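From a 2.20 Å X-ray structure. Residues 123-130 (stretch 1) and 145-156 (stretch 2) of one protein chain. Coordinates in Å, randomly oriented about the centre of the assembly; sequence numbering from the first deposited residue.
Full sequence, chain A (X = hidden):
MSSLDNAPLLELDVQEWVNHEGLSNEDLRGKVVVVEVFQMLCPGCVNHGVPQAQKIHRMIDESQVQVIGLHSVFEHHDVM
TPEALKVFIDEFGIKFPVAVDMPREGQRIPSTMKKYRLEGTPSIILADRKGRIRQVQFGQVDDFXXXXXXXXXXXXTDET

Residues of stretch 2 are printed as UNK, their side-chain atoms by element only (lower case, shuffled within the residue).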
# COMPACT_ATOMS: atom_id res chain seq x y z
N SER A 123 2.30 -20.95 5.37
CA SER A 123 2.99 -21.66 4.34
C SER A 123 2.10 -21.87 3.14
O SER A 123 0.93 -21.93 3.25
CB SER A 123 3.48 -22.99 4.84
OG SER A 123 4.63 -22.83 5.57
N ILE A 124 2.72 -21.99 1.99
CA ILE A 124 2.03 -22.39 0.80
C ILE A 124 2.56 -23.67 0.24
O ILE A 124 3.72 -23.90 0.25
CB ILE A 124 2.05 -21.31 -0.24
CG1 ILE A 124 1.51 -20.04 0.33
CG2 ILE A 124 1.13 -21.59 -1.32
CD1 ILE A 124 1.29 -19.04 -0.67
N ILE A 125 1.68 -24.52 -0.20
CA ILE A 125 2.04 -25.66 -0.93
C ILE A 125 1.38 -25.55 -2.28
O ILE A 125 0.18 -25.38 -2.36
CB ILE A 125 1.57 -26.94 -0.22
CG1 ILE A 125 2.15 -27.05 1.18
CG2 ILE A 125 1.90 -28.14 -0.99
CD1 ILE A 125 1.57 -28.11 1.95
N LEU A 126 2.16 -25.65 -3.34
CA LEU A 126 1.65 -25.76 -4.68
C LEU A 126 1.83 -27.12 -5.26
O LEU A 126 2.87 -27.67 -5.18
CB LEU A 126 2.27 -24.74 -5.61
CG LEU A 126 2.26 -23.30 -5.18
CD1 LEU A 126 3.13 -22.51 -6.02
CD2 LEU A 126 0.93 -22.73 -5.10
N ALA A 127 0.78 -27.67 -5.80
CA ALA A 127 0.83 -28.90 -6.53
C ALA A 127 0.39 -28.69 -7.96
O ALA A 127 -0.38 -27.84 -8.25
CB ALA A 127 0.01 -29.93 -5.88
N ASP A 128 0.93 -29.51 -8.84
CA ASP A 128 0.61 -29.46 -10.25
C ASP A 128 -0.64 -30.21 -10.65
O ASP A 128 -1.30 -30.75 -9.85
CB ASP A 128 1.80 -29.82 -11.13
CG ASP A 128 2.26 -31.24 -10.96
OD1 ASP A 128 3.44 -31.47 -11.08
OD2 ASP A 128 1.47 -32.11 -10.68
N ARG A 129 -0.92 -30.23 -11.94
CA ARG A 129 -2.07 -30.88 -12.53
C ARG A 129 -2.13 -32.41 -12.35
O ARG A 129 -3.17 -32.98 -12.40
CB ARG A 129 -2.22 -30.51 -13.99
CG ARG A 129 -2.60 -29.09 -14.21
CD ARG A 129 -3.08 -28.90 -15.59
NE ARG A 129 -2.79 -27.61 -16.16
CZ ARG A 129 -3.68 -26.66 -16.29
NH1 ARG A 129 -4.88 -26.84 -15.85
NH2 ARG A 129 -3.35 -25.52 -16.82
N LYS A 130 -1.00 -33.03 -12.10
CA LYS A 130 -0.99 -34.44 -11.74
C LYS A 130 -0.98 -34.68 -10.24
O LYS A 130 -0.85 -35.78 -9.81
CB LYS A 130 0.12 -35.21 -12.41
CG LYS A 130 0.57 -34.63 -13.65
CD LYS A 130 0.39 -35.55 -14.76
CE LYS A 130 1.51 -35.39 -15.76
NZ LYS A 130 1.25 -35.97 -17.08
N UNK A 145 5.53 -12.79 -7.75
CA UNK A 145 6.21 -14.07 -7.72
C UNK A 145 5.26 -15.25 -7.69
O UNK A 145 5.46 -16.20 -8.35
c UNK A 145 8.18 -13.18 -6.57
c UNK A 145 7.13 -14.15 -6.51
c UNK A 145 7.71 -15.47 -6.39
N UNK A 146 4.20 -15.13 -6.91
CA UNK A 146 3.17 -16.13 -6.86
C UNK A 146 2.47 -16.28 -8.21
O UNK A 146 2.21 -17.35 -8.63
c UNK A 146 0.31 -16.71 -4.29
c UNK A 146 1.93 -18.26 -5.10
c UNK A 146 2.20 -15.86 -5.73
c UNK A 146 1.26 -17.01 -5.38
N UNK A 147 2.22 -15.19 -8.88
CA UNK A 147 1.68 -15.27 -10.20
C UNK A 147 2.60 -16.00 -11.11
O UNK A 147 2.17 -16.83 -11.83
N UNK A 148 3.88 -15.71 -11.05
CA UNK A 148 4.83 -16.36 -11.90
C UNK A 148 4.81 -17.85 -11.63
O UNK A 148 4.79 -18.60 -12.54
c UNK A 148 6.69 -14.45 -12.17
c UNK A 148 6.60 -14.34 -13.62
c UNK A 148 6.24 -15.83 -11.72
c UNK A 148 8.06 -14.16 -11.71
N UNK A 149 4.79 -18.25 -10.38
CA UNK A 149 4.77 -19.64 -10.05
C UNK A 149 3.54 -20.36 -10.51
O UNK A 149 3.67 -21.39 -11.09
c UNK A 149 7.41 -20.18 -8.47
c UNK A 149 6.28 -19.41 -7.98
c UNK A 149 6.24 -19.40 -6.53
c UNK A 149 4.96 -19.86 -8.56
N UNK A 150 2.36 -19.81 -10.26
CA UNK A 150 1.14 -20.40 -10.76
C UNK A 150 1.06 -20.43 -12.26
O UNK A 150 0.69 -21.39 -12.84
c UNK A 150 -1.51 -19.20 -8.38
c UNK A 150 -0.36 -19.89 -8.79
c UNK A 150 -0.06 -19.65 -10.23
c UNK A 150 -0.56 -21.31 -8.58
N UNK A 151 1.44 -19.34 -12.89
CA UNK A 151 1.31 -19.22 -14.30
C UNK A 151 2.15 -20.28 -14.94
O UNK A 151 1.76 -20.86 -15.89
N UNK A 152 3.30 -20.54 -14.38
CA UNK A 152 4.17 -21.54 -14.86
C UNK A 152 3.63 -22.98 -14.75
O UNK A 152 3.76 -23.74 -15.65
o UNK A 152 6.32 -22.47 -14.29
c UNK A 152 5.49 -21.39 -14.13
N UNK A 153 2.99 -23.32 -13.64
CA UNK A 153 2.36 -24.62 -13.47
C UNK A 153 1.21 -24.83 -14.39
O UNK A 153 1.02 -25.88 -14.89
c UNK A 153 3.85 -26.11 -11.27
c UNK A 153 2.57 -24.88 -9.71
c UNK A 153 3.07 -24.92 -11.06
c UNK A 153 1.94 -24.85 -12.05
N UNK A 154 0.45 -23.78 -14.61
CA UNK A 154 -0.72 -23.81 -15.43
C UNK A 154 -0.43 -24.16 -16.85
O UNK A 154 -1.21 -24.79 -17.47
c UNK A 154 -1.48 -22.51 -15.36
c UNK A 154 -2.41 -22.36 -14.18
c UNK A 154 -3.58 -23.24 -14.29
c UNK A 154 -2.79 -20.99 -14.02
N UNK A 155 0.70 -23.75 -17.37
CA UNK A 155 0.96 -23.94 -18.77
C UNK A 155 1.90 -25.08 -19.06
O UNK A 155 2.26 -25.29 -20.17
o UNK A 155 2.91 -22.57 -19.09
c UNK A 155 1.54 -22.67 -19.38
N UNK A 156 2.30 -25.81 -18.05
CA UNK A 156 3.18 -26.92 -18.27
C UNK A 156 2.47 -27.94 -19.08
O UNK A 156 1.31 -28.26 -18.81
c UNK A 156 5.24 -28.07 -15.31
c UNK A 156 3.57 -27.54 -16.97
c UNK A 156 4.96 -27.34 -16.58
o UNK A 156 6.34 -27.97 -14.77
o UNK A 156 4.34 -28.76 -14.86
O HOH W 1 0.81 -28.63 -13.78

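Position 145 carries three side-chain carbons, one bearing the other two. Branching at CB marks valine, Val145. It does not reach stretch 1.

Position 146 has four carbons, forked at the second, as in leucine. Its CB points sideways, but its end comes nearer the strand. This is Leu146, whose CD2 lies 4.4 Å from Ile124 CD1.

Position 147 has no side-chain atoms. It is Gly147.

Position 148 again has four carbons forked at the second. This is Leu148, which is out of reach of stretch 1 and takes no part in the contact.

Position 149 has the same four-carbon fork. Its CB points toward the strand and lies 4.1 Å from Leu126 CD1. It is Leu149. Leu149 N donates a hydrogen bond to Val145 O at 3.0 Å in the helical pattern.

Position 150 is another four-carbon fork. Its CB points sideways, and the end of the side chain comes nearer stretch 1. In Leu150, CD2 packs 4.0 Å from Leu126 CD2.

Position 151 has no side-chain atoms and is Gly151. An ideal CB on Gly151 would sit 3.1 Å from Gly147 O, but would meet nothing of stretch 1.

Position 152 has one carbon followed by one oxygen. This is Ser152, out of reach of stretch 1; its hydroxyl is hydrogen-bonded elsewhere in the structure.

Position 153 shows four carbons forked at the second, and its CB points toward stretch 1. It is Leu153. Its CD1 lies 4.1 Å from Leu126 CB, and its CD2 lies 4.2 Å from Asp128 CB.

Position 154 has the same fork. Its CB points away overall, but the side-chain end returns to the Arg129 guanidinium. It is Leu154, with CD2 3.4 Å from Arg129 NH2.

Position 155 has one carbon and one oxygen. Ser155 points its CB away from stretch 1.

Position 156 has three carbons, the third carrying two oxygens: a carboxylate on a two-carbon arm, Glu156. Both oxygens are hydrogen-bonded elsewhere in the structure.

The axes of strand and helix run 21° from parallel and come within 10.0 Å of each other. Leucine side chains fill the gap around Leu126, which meets Leu149, Leu150 and Leu153. Beyond the strand, polar links join the packing. Arg129 NH2 donates a very short hydrogen bond to Leu154 O, 2.4 Å at 164°, at the guanidinium edge. Water 1 adds a bridge: it accepts from Arg129 N at 3.0 Å and donates to Leu153 O at 3.0 Å. Apolar packing thus joins strand to helix, while Arg129 and the water tie the following loop to backbone carbonyls.

Stretch 2, residues 145-156: VLGLLLGSLLSE
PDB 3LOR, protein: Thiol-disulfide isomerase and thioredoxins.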